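Local coordinates for methyltransferase-like protein 5 (Pyrococcus horikoshii, PDB 1WY7), which binds S-adenosyl-L-homocysteine in a methyltransferase fold and is probably an S-adenosylmethionine-dependent enzyme that methylates RNA, at residues E26-P31 / I117-F122; S36-L41 / Y145-A150; S107-R112 / F138-V143. All blocks are in the same frame, centred on the assembly; numbering follows the deposited sequence.

Contact 1 of 3, residues E26-P31 / I117-F122; sequences EQYRTP and IMNPPF. With SAH (S-adenosyl-L-homocysteine), chain E.
T30 and N119 meet tip to tip. T30 OG1 donates to N119 OD1 over 2.7 Å, in the carbonyl plane and on a lone pair. The other half of the amide is taken up too: N119 ND2 gives a hydrogen bond of 3.1 Å to Y28 OH. The Y28 ring is turned 66° from the amide plane. N119 has CG anti to the backbone N (chi1 179°), which carries the amide toward the 26-31 loop. The bonds at OD1 and ND2 fix its flip. Y28 OH donates a hydrogen bond to a water 2.7 Å away. That water donates to E26 OE2 and P120 O, and its oxygen sits over the centre of the F122 ring. E26 OE2 also accepts the F122 backbone N at 2.7 Å, on its syn side but tilted out of the carboxylate plane. E26 OE1 takes the backbone N-H groups of G123 and S124. Q27 NE2 binds ribose O2' of S-adenosyl-L-homocysteine at 2.8 Å, nearly straight at 172°, and also reaches D81. N119 to F122 spell Asn-Pro-Pro-Phe, a motif shared by N6-adenine and other amino-methyltransferases, where it lines the target-amine pocket; a similar role is likely here. The 26-31 loop runs into helix 32-44. The motif leaves strand 115-118, with P120 and P121 against F133 of helix 131-140 and F122 against L149 of strand 143-149.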
loop_
_atom_site.group_PDB
_atom_site.type_symbol
_atom_site.label_atom_id
_atom_site.label_comp_id
_atom_site.label_asym_id
_atom_site.label_seq_id
_atom_site.Cartn_x
_atom_site.Cartn_y
_atom_site.Cartn_z
ATOM N N GLU A 26 -7.366 -7.349 8.491
ATOM C CA GLU A 26 -7.508 -7.370 7.041
ATOM C C GLU A 26 -6.209 -7.787 6.363
ATOM O O GLU A 26 -5.705 -7.079 5.484
ATOM C CB GLU A 26 -7.923 -5.990 6.519
ATOM C CG GLU A 26 -9.279 -5.487 7.001
ATOM C CD GLU A 26 -9.806 -4.355 6.135
ATOM O OE1 GLU A 26 -10.752 -3.658 6.558
ATOM O OE2 GLU A 26 -9.276 -4.167 5.021
ATOM N N GLN A 27 -5.665 -8.934 6.757
ATOM C CA GLN A 27 -4.416 -9.399 6.164
ATOM C C GLN A 27 -4.570 -10.283 4.930
ATOM O O GLN A 27 -4.813 -11.487 5.029
ATOM C CB GLN A 27 -3.548 -10.134 7.195
ATOM C CG GLN A 27 -3.083 -9.273 8.374
ATOM C CD GLN A 27 -2.101 -10.004 9.288
ATOM O OE1 GLN A 27 -2.177 -11.225 9.462
ATOM N NE2 GLN A 27 -1.183 -9.256 9.882
ATOM N N TYR A 28 -4.443 -9.663 3.765
ATOM C CA TYR A 28 -4.483 -10.373 2.493
ATOM C C TYR A 28 -3.411 -9.666 1.663
ATOM O O TYR A 28 -3.304 -8.442 1.688
ATOM C CB TYR A 28 -5.872 -10.273 1.827
ATOM C CG TYR A 28 -6.281 -8.873 1.413
ATOM C CD1 TYR A 28 -5.791 -8.297 0.237
ATOM C CD2 TYR A 28 -7.112 -8.098 2.225
ATOM C CE1 TYR A 28 -6.105 -6.985 -0.114
ATOM C CE2 TYR A 28 -7.431 -6.783 1.879
ATOM C CZ TYR A 28 -6.918 -6.235 0.712
ATOM O OH TYR A 28 -7.164 -4.915 0.408
ATOM N N ARG A 29 -2.592 -10.431 0.959
ATOM C CA ARG A 29 -1.533 -9.841 0.146
ATOM C C ARG A 29 -2.147 -8.988 -0.960
ATOM O O ARG A 29 -3.194 -9.341 -1.506
ATOM C CB ARG A 29 -0.689 -10.950 -0.480
ATOM C CG ARG A 29 -1.522 -11.892 -1.344
ATOM C CD ARG A 29 -0.654 -12.902 -2.040
ATOM N NE ARG A 29 0.414 -12.244 -2.781
ATOM C CZ ARG A 29 1.351 -12.891 -3.466
ATOM N NH1 ARG A 29 2.290 -12.212 -4.106
ATOM N NH2 ARG A 29 1.342 -14.217 -3.516
ATOM N N THR A 30 -1.509 -7.871 -1.295
ATOM C CA THR A 30 -2.042 -7.019 -2.358
ATOM C C THR A 30 -1.972 -7.806 -3.664
ATOM O O THR A 30 -0.895 -8.228 -4.073
ATOM C CB THR A 30 -1.224 -5.719 -2.545
ATOM O OG1 THR A 30 -1.123 -5.017 -1.296
ATOM C CG2 THR A 30 -1.912 -4.813 -3.563
ATOM N N PRO A 31 -3.119 -8.023 -4.325
ATOM C CA PRO A 31 -3.117 -8.774 -5.586
ATOM C C PRO A 31 -2.147 -8.153 -6.600
ATOM O O PRO A 31 -2.030 -6.929 -6.701
ATOM C CB PRO A 31 -4.578 -8.700 -6.027
ATOM C CG PRO A 31 -5.311 -8.694 -4.715
ATOM C CD PRO A 31 -4.494 -7.692 -3.913
ATOM N N ILE A 117 3.102 4.639 -0.184
ATOM C CA ILE A 117 2.299 3.730 -0.986
ATOM C C ILE A 117 1.664 2.830 0.058
ATOM O O ILE A 117 2.306 2.488 1.055
ATOM C CB ILE A 117 3.143 2.895 -1.968
ATOM C CG1 ILE A 117 4.160 2.032 -1.212
ATOM C CG2 ILE A 117 3.825 3.833 -2.959
ATOM C CD1 ILE A 117 5.088 1.214 -2.133
HETATM N N MSE A 118 0.400 2.471 -0.137
HETATM C CA MSE A 118 -0.257 1.624 0.833
HETATM C C MSE A 118 -1.541 0.966 0.353
HETATM O O MSE A 118 -2.269 1.506 -0.485
HETATM C CB MSE A 118 -0.547 2.421 2.130
HETATM C CG MSE A 118 -1.426 3.677 1.970
HETATM SE SE MSE A 118 -1.666 4.578 3.545
HETATM C CE MSE A 118 -2.935 5.698 3.090
ATOM N N ASN A 119 -1.784 -0.219 0.900
ATOM C CA ASN A 119 -2.986 -1.013 0.664
ATOM C C ASN A 119 -3.464 -1.166 2.110
ATOM O O ASN A 119 -3.341 -2.238 2.701
ATOM C CB ASN A 119 -2.617 -2.386 0.078
ATOM C CG ASN A 119 -3.829 -3.272 -0.168
ATOM O OD1 ASN A 119 -3.689 -4.426 -0.563
ATOM N ND2 ASN A 119 -5.021 -2.738 0.058
ATOM N N PRO A 120 -3.994 -0.081 2.703
ATOM C CA PRO A 120 -4.473 -0.102 4.089
ATOM C C PRO A 120 -5.772 -0.855 4.274
ATOM O O PRO A 120 -6.462 -1.149 3.310
ATOM C CB PRO A 120 -4.614 1.385 4.413
ATOM C CG PRO A 120 -5.123 1.945 3.105
ATOM C CD PRO A 120 -4.266 1.227 2.069
ATOM N N PRO A 121 -6.107 -1.205 5.525
ATOM C CA PRO A 121 -7.367 -1.923 5.743
ATOM C C PRO A 121 -8.490 -0.986 5.322
ATOM O O PRO A 121 -8.388 0.225 5.521
ATOM C CB PRO A 121 -7.360 -2.198 7.252
ATOM C CG PRO A 121 -6.466 -1.145 7.802
ATOM C CD PRO A 121 -5.360 -1.060 6.783
ATOM N N PHE A 122 -9.541 -1.533 4.722
ATOM C CA PHE A 122 -10.652 -0.706 4.282
ATOM C C PHE A 122 -11.533 -0.264 5.456
ATOM O O PHE A 122 -12.310 0.685 5.342
ATOM C CB PHE A 122 -11.458 -1.451 3.215
ATOM C CG PHE A 122 -10.641 -1.832 2.003
ATOM C CD1 PHE A 122 -9.713 -0.940 1.469
ATOM C CD2 PHE A 122 -10.797 -3.076 1.396
ATOM C CE1 PHE A 122 -8.952 -1.277 0.350
ATOM C CE2 PHE A 122 -10.042 -3.420 0.276
ATOM C CZ PHE A 122 -9.118 -2.518 -0.245
HETATM N N SAH E . 0.249 -7.926 1.890
HETATM C CA SAH E . -0.194 -6.570 1.506
HETATM C CB SAH E . -0.679 -5.869 2.786
HETATM C CG SAH E . -2.130 -6.173 2.895
HETATM S SD SAH E . -3.169 -5.634 4.266
HETATM C C SAH E . 0.967 -5.912 0.808
HETATM O O SAH E . 1.871 -6.658 0.319
HETATM O OXT SAH E . 0.915 -4.637 0.794
HETATM C "C5'" SAH E . -2.289 -4.332 5.101
HETATM C "C4'" SAH E . -1.559 -4.635 6.418
HETATM O "O4'" SAH E . -1.943 -3.652 7.412
HETATM C "C3'" SAH E . -1.914 -5.951 7.115
HETATM O "O3'" SAH E . -0.790 -6.804 6.823
HETATM C "C2'" SAH E . -1.949 -5.644 8.620
HETATM O "O2'" SAH E . -1.290 -6.466 9.557
HETATM C "C1'" SAH E . -1.545 -4.160 8.664
HETATM N N9 SAH E . -2.196 -3.386 9.710
HETATM C C8 SAH E . -3.496 -3.422 10.183
HETATM N N7 SAH E . -3.740 -2.555 11.133
HETATM C C5 SAH E . -2.528 -1.896 11.309
HETATM C C6 SAH E . -2.104 -0.841 12.164
HETATM N N6 SAH E . -2.943 -0.254 13.046
HETATM N N1 SAH E . -0.805 -0.396 12.105
HETATM C C2 SAH E . 0.030 -0.980 11.214
HETATM N N3 SAH E . -0.251 -1.982 10.348
HETATM C C4 SAH E . -1.564 -2.401 10.441
HETATM O O HOH W 1 -7.582 -3.590 2.754
#

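Contact 2 of 3, residues S36-L41 / Y145-A150; sequences SELLWL and YSIHLA
L38 reaches from its helix to the strand and touches two side chains there with different branches. Its CG lies 4.0 Å from Y145 CB, and its CD2 packs on the same CB. The other branch turns to I147: L38 CD1 is 3.8 Å from I147 CG1 and also touches I147 CD1. The forked end of L38 therefore spans two residues, two positions apart on the strand. L38 has CG anti to the backbone N (chi1 177°), which puts CG against Y145 CB. The side chain of L38 crosses those of Y145 and I147 obliquely. I147 does not point straight at the helix from its backbone, but its end comes closer. L41 lies one turn further along the helix and meets the aromatic ring. Its CG is 4.0 Å from Y145 CE1 and near the ring plane, so it comes at the edge of the ring. L41 CD2 backs up the same edge atom. This is helix-on-sheet packing in a Rossmann-like methyltransferase fold. Helix 32-44 precedes the first strand, 52-56, and lies on one face of the central sheet. The axes of segments 36-41 and 145-149 approach to 9.4 Å, with N-to-C directions 156° apart. I197 of the neighbouring strand 191-202 also touches L38. On the other side of strand 143-149, H148 packs on V154 and I158 of helix 152-164. The polar end of Y145 is engaged beyond the leucines: its OH is hydrogen-bonded to D47 OD1 and to R199 NE.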
loop_
_atom_site.group_PDB
_atom_site.type_symbol
_atom_site.label_atom_id
_atom_site.label_comp_id
_atom_site.label_asym_id
_atom_site.label_seq_id
_atom_site.Cartn_x
_atom_site.Cartn_y
_atom_site.Cartn_z
ATOM N N SER A 36 0.500 -3.834 -9.317
ATOM C CA SER A 36 1.159 -3.414 -10.560
ATOM C C SER A 36 0.637 -2.065 -11.018
ATOM O O SER A 36 1.411 -1.206 -11.405
ATOM C CB SER A 36 0.895 -4.404 -11.704
ATOM O OG SER A 36 1.524 -5.635 -11.445
ATOM N N GLU A 37 -0.682 -1.896 -11.005
ATOM C CA GLU A 37 -1.301 -0.639 -11.418
ATOM C C GLU A 37 -0.813 0.530 -10.574
ATOM O O GLU A 37 -0.379 1.559 -11.095
ATOM C CB GLU A 37 -2.822 -0.712 -11.278
ATOM C CG GLU A 37 -3.532 -1.537 -12.341
ATOM C CD GLU A 37 -3.616 -0.840 -13.705
ATOM O OE1 GLU A 37 -4.313 -1.383 -14.586
ATOM O OE2 GLU A 37 -3.003 0.235 -13.909
ATOM N N LEU A 38 -0.895 0.370 -9.260
ATOM C CA LEU A 38 -0.492 1.441 -8.365
ATOM C C LEU A 38 0.972 1.806 -8.571
ATOM O O LEU A 38 1.299 2.983 -8.703
ATOM C CB LEU A 38 -0.753 1.035 -6.900
ATOM C CG LEU A 38 -0.335 2.018 -5.790
ATOM C CD1 LEU A 38 -1.051 1.672 -4.479
ATOM C CD2 LEU A 38 1.187 1.978 -5.606
ATOM N N LEU A 39 1.839 0.791 -8.600
ATOM C CA LEU A 39 3.278 0.995 -8.759
ATOM C C LEU A 39 3.689 1.562 -10.113
ATOM O O LEU A 39 4.551 2.436 -10.188
ATOM C CB LEU A 39 4.021 -0.321 -8.505
ATOM C CG LEU A 39 4.066 -0.800 -7.052
ATOM C CD1 LEU A 39 4.474 -2.256 -7.001
ATOM C CD2 LEU A 39 5.046 0.057 -6.268
ATOM N N TRP A 40 3.082 1.062 -11.182
ATOM C CA TRP A 40 3.425 1.555 -12.505
ATOM C C TRP A 40 3.030 3.014 -12.619
ATOM O O TRP A 40 3.773 3.820 -13.157
ATOM C CB TRP A 40 2.724 0.748 -13.592
ATOM C CG TRP A 40 3.431 0.906 -14.877
ATOM C CD1 TRP A 40 3.061 1.688 -15.934
ATOM C CD2 TRP A 40 4.706 0.346 -15.212
ATOM N NE1 TRP A 40 4.033 1.653 -16.908
ATOM C CE2 TRP A 40 5.054 0.837 -16.491
ATOM C CE3 TRP A 40 5.590 -0.521 -14.553
ATOM C CZ2 TRP A 40 6.249 0.491 -17.125
ATOM C CZ3 TRP A 40 6.778 -0.868 -15.179
ATOM C CH2 TRP A 40 7.098 -0.361 -16.456
ATOM N N LEU A 41 1.851 3.350 -12.094
ATOM C CA LEU A 41 1.379 4.728 -12.120
ATOM C C LEU A 41 2.383 5.621 -11.397
ATOM O O LEU A 41 2.817 6.649 -11.929
ATOM C CB LEU A 41 0.017 4.841 -11.433
ATOM C CG LEU A 41 -0.457 6.275 -11.169
ATOM C CD1 LEU A 41 -0.619 7.006 -12.493
ATOM C CD2 LEU A 41 -1.777 6.253 -10.408
ATOM N N TYR A 145 -0.054 7.330 -2.357
ATOM C CA TYR A 145 -0.731 6.383 -3.245
ATOM C C TYR A 145 -1.420 5.383 -2.326
ATOM O O TYR A 145 -0.768 4.741 -1.505
ATOM C CB TYR A 145 0.263 5.631 -4.153
ATOM C CG TYR A 145 0.900 6.469 -5.249
ATOM C CD1 TYR A 145 0.337 6.544 -6.531
ATOM C CD2 TYR A 145 2.064 7.190 -4.999
ATOM C CE1 TYR A 145 0.932 7.325 -7.535
ATOM C CE2 TYR A 145 2.665 7.970 -5.980
ATOM C CZ TYR A 145 2.096 8.036 -7.246
ATOM O OH TYR A 145 2.691 8.830 -8.203
ATOM N N SER A 146 -2.733 5.248 -2.462
ATOM C CA SER A 146 -3.472 4.331 -1.618
ATOM C C SER A 146 -4.561 3.601 -2.373
ATOM O O SER A 146 -4.888 3.945 -3.505
ATOM C CB SER A 146 -4.081 5.089 -0.430
ATOM O OG SER A 146 -4.626 4.181 0.514
ATOM N N ILE A 147 -5.118 2.574 -1.740
ATOM C CA ILE A 147 -6.173 1.781 -2.350
ATOM C C ILE A 147 -7.388 1.774 -1.433
ATOM O O ILE A 147 -7.251 1.639 -0.224
ATOM C CB ILE A 147 -5.696 0.329 -2.596
ATOM C CG1 ILE A 147 -4.486 0.331 -3.542
ATOM C CG2 ILE A 147 -6.825 -0.497 -3.181
ATOM C CD1 ILE A 147 -3.929 -1.043 -3.836
ATOM N N HIS A 148 -8.572 1.917 -2.011
ATOM C CA HIS A 148 -9.805 1.935 -1.232
ATOM C C HIS A 148 -10.965 1.352 -2.023
ATOM O O HIS A 148 -10.899 1.232 -3.247
ATOM C CB HIS A 148 -10.145 3.368 -0.831
ATOM C CG HIS A 148 -9.096 4.012 0.017
ATOM N ND1 HIS A 148 -9.001 3.785 1.375
ATOM C CD2 HIS A 148 -8.056 4.815 -0.306
ATOM C CE1 HIS A 148 -7.944 4.421 1.849
ATOM N NE2 HIS A 148 -7.352 5.052 0.851
ATOM N N LEU A 149 -12.023 0.997 -1.303
ATOM C CA LEU A 149 -13.235 0.438 -1.892
ATOM C C LEU A 149 -13.893 1.419 -2.855
ATOM O O LEU A 149 -14.159 2.569 -2.493
ATOM C CB LEU A 149 -14.227 0.092 -0.785
ATOM C CG LEU A 149 -14.346 -1.350 -0.313
ATOM C CD1 LEU A 149 -13.004 -1.990 -0.268
ATOM C CD2 LEU A 149 -15.009 -1.379 1.052
ATOM N N ALA A 150 -14.160 0.960 -4.073
ATOM C CA ALA A 150 -14.797 1.789 -5.083
ATOM C C ALA A 150 -16.292 1.907 -4.805
ATOM O O ALA A 150 -17.110 1.423 -5.577
ATOM C CB ALA A 150 -14.576 1.182 -6.456
#

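Contact 3 of 3, residues S107-R112 / F138-V143; sequences SEFNSR and FEISDV
I140 and R112 bury the most surface here, where the loop before strand 115-118 lies against the end of helix 131-140. That helix is the crossover of a beta-alpha-beta unit that joins the parallel strands 115-118 and 143-149 of the Rossmann-like fold. I140 has CG1 between the backbone N and the carbonyl carbon (chi1 67°), and from this CG1 the chain extends to F109. I140 CD1 meets F109 CE1 at 3.3 Å, at the edge of the phenylalanine ring and in its plane. The two side chains cross at about a right angle. S111 O lies 3.4 Å from I140 CB and also touches CG2. An alanine here would keep CB near S111 O but would probably open a gap where CG2 and CD1 lay and leave F109 CE1 without the CD1 that packs on it. The F109 ring has other support: S111 N sits over the centre of one face, and the side chain rests on I76 and V78 of strand 74-79. R112 works on the backbone side of I140. Its CG is 3.5 Å from I140 O, and R112 CA makes a CA-H...O contact with that oxygen. The chain then carries the guanidinium across the helix end, with I140 O over one of its faces. R112 NH1 comes to 3.0 Å from E139 O, which lies near the guanidinium plane. The carboxylate of E139 turns to K136 in a salt bridge, and K136 NZ is also hydrogen-bonded to F109 O. D142 follows the helix and supplies the charge for R112. The guanidinium and carboxylate planes are 68° apart. R112 NH2 reaches D142 OD2 at 3.0 Å, a salt bridge whose hydrogen bond is weak, with an angle of 122° at the hydrogen.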
loop_
_atom_site.group_PDB
_atom_site.type_symbol
_atom_site.label_atom_id
_atom_site.label_comp_id
_atom_site.label_asym_id
_atom_site.label_seq_id
_atom_site.Cartn_x
_atom_site.Cartn_y
_atom_site.Cartn_z
ATOM N N SER A 107 0.172 4.726 13.460
ATOM C CA SER A 107 0.156 6.057 14.060
ATOM C C SER A 107 1.410 6.398 14.841
ATOM O O SER A 107 1.684 7.569 15.060
ATOM C CB SER A 107 -1.062 6.231 14.975
ATOM O OG SER A 107 -0.981 5.376 16.103
ATOM N N GLU A 108 2.179 5.390 15.248
ATOM C CA GLU A 108 3.393 5.641 16.020
ATOM C C GLU A 108 4.627 5.921 15.170
ATOM O O GLU A 108 5.641 6.388 15.677
ATOM C CB GLU A 108 3.636 4.478 16.980
ATOM C CG GLU A 108 2.471 4.278 17.949
ATOM C CD GLU A 108 2.702 3.144 18.930
ATOM O OE1 GLU A 108 2.780 1.965 18.492
ATOM O OE2 GLU A 108 2.807 3.436 20.143
ATOM N N PHE A 109 4.525 5.646 13.873
ATOM C CA PHE A 109 5.613 5.879 12.928
ATOM C C PHE A 109 5.630 7.371 12.592
ATOM O O PHE A 109 4.584 7.968 12.352
ATOM C CB PHE A 109 5.363 5.024 11.670
ATOM C CG PHE A 109 6.333 5.277 10.541
ATOM C CD1 PHE A 109 5.930 5.961 9.400
ATOM C CD2 PHE A 109 7.645 4.820 10.614
ATOM C CE1 PHE A 109 6.819 6.184 8.348
ATOM C CE2 PHE A 109 8.542 5.039 9.571
ATOM C CZ PHE A 109 8.127 5.723 8.434
ATOM N N ASN A 110 6.803 7.992 12.598
ATOM C CA ASN A 110 6.845 9.410 12.265
ATOM C C ASN A 110 8.162 9.889 11.669
ATOM O O ASN A 110 8.827 10.768 12.206
ATOM C CB ASN A 110 6.461 10.262 13.485
ATOM C CG ASN A 110 7.394 10.068 14.642
ATOM O OD1 ASN A 110 8.096 10.995 15.043
ATOM N ND2 ASN A 110 7.411 8.860 15.197
ATOM N N SER A 111 8.526 9.290 10.542
ATOM C CA SER A 111 9.733 9.658 9.823
ATOM C C SER A 111 9.239 10.240 8.511
ATOM O O SER A 111 8.366 9.666 7.863
ATOM C CB SER A 111 10.596 8.432 9.524
ATOM O OG SER A 111 10.972 7.771 10.709
ATOM N N ARG A 112 9.789 11.377 8.113
ATOM C CA ARG A 112 9.371 11.990 6.865
ATOM C C ARG A 112 9.980 11.245 5.676
ATOM O O ARG A 112 11.161 10.914 5.678
ATOM C CB ARG A 112 9.780 13.459 6.841
ATOM C CG ARG A 112 9.259 14.192 5.637
ATOM C CD ARG A 112 8.794 15.585 5.996
ATOM N NE ARG A 112 8.038 16.182 4.898
ATOM C CZ ARG A 112 6.721 16.072 4.738
ATOM N NH1 ARG A 112 5.991 15.394 5.610
ATOM N NH2 ARG A 112 6.134 16.633 3.690
ATOM N N PHE A 138 -0.637 11.498 5.124
ATOM C CA PHE A 138 -0.684 12.938 4.868
ATOM C C PHE A 138 0.329 13.705 5.714
ATOM O O PHE A 138 0.876 14.724 5.292
ATOM C CB PHE A 138 -2.092 13.454 5.133
ATOM C CG PHE A 138 -3.109 12.919 4.175
ATOM C CD1 PHE A 138 -4.429 12.757 4.564
ATOM C CD2 PHE A 138 -2.736 12.555 2.882
ATOM C CE1 PHE A 138 -5.366 12.239 3.689
ATOM C CE2 PHE A 138 -3.663 12.040 1.997
ATOM C CZ PHE A 138 -4.984 11.879 2.401
ATOM N N GLU A 139 0.584 13.186 6.902
ATOM C CA GLU A 139 1.515 13.778 7.851
ATOM C C GLU A 139 2.987 13.656 7.432
ATOM O O GLU A 139 3.749 14.621 7.520
ATOM C CB GLU A 139 1.317 13.071 9.202
ATOM C CG GLU A 139 1.791 13.822 10.414
ATOM C CD GLU A 139 2.272 12.894 11.527
ATOM O OE1 GLU A 139 1.656 11.827 11.739
ATOM O OE2 GLU A 139 3.272 13.242 12.192
ATOM N N ILE A 140 3.386 12.472 6.966
ATOM C CA ILE A 140 4.789 12.238 6.613
ATOM C C ILE A 140 5.232 12.418 5.163
ATOM O O ILE A 140 6.426 12.342 4.874
ATOM C CB ILE A 140 5.255 10.817 7.047
ATOM C CG1 ILE A 140 4.529 9.738 6.235
ATOM C CG2 ILE A 140 4.986 10.605 8.520
ATOM C CD1 ILE A 140 5.116 8.327 6.425
ATOM N N SER A 141 4.304 12.659 4.248
ATOM C CA SER A 141 4.690 12.816 2.848
ATOM C C SER A 141 3.838 13.841 2.118
ATOM O O SER A 141 2.795 14.256 2.615
ATOM C CB SER A 141 4.585 11.462 2.123
ATOM O OG SER A 141 4.982 11.565 0.759
ATOM N N ASP A 142 4.292 14.249 0.937
ATOM C CA ASP A 142 3.551 15.203 0.114
ATOM C C ASP A 142 2.862 14.496 -1.060
ATOM O O ASP A 142 2.017 15.089 -1.737
ATOM C CB ASP A 142 4.480 16.307 -0.402
ATOM C CG ASP A 142 4.798 17.352 0.666
ATOM O OD1 ASP A 142 5.792 18.091 0.488
ATOM O OD2 ASP A 142 4.049 17.441 1.670
ATOM N N VAL A 143 3.229 13.232 -1.292
ATOM C CA VAL A 143 2.614 12.416 -2.342
ATOM C C VAL A 143 2.211 11.061 -1.758
ATOM O O VAL A 143 3.047 10.323 -1.235
ATOM C CB VAL A 143 3.570 12.175 -3.539
ATOM C CG1 VAL A 143 2.868 11.292 -4.580
ATOM C CG2 VAL A 143 3.969 13.505 -4.179
#

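Contacts 1 and 2 have centres 10 Å apart and share the sheet, since strands 115-118 and 143-149 are neighbours. M118 N lies 2.9 Å from Y145 O, probably a hydrogen bond between them. F122 CE1 also packs 3.4 Å from I147 O, and P120 on S146. Contact 3 is about 18 Å from each of the others by centres. Its segment 138-143 is followed, one residue later, by 145-150 of contact 2. It does not touch contact 1, where the nearest atoms are about 6 Å away. Contact 1 forms part of the S-adenosyl-L-homocysteine pocket. The side chains of I147 in contact 2 and F109 in contact 3 each stay about 8 Å from that ligand.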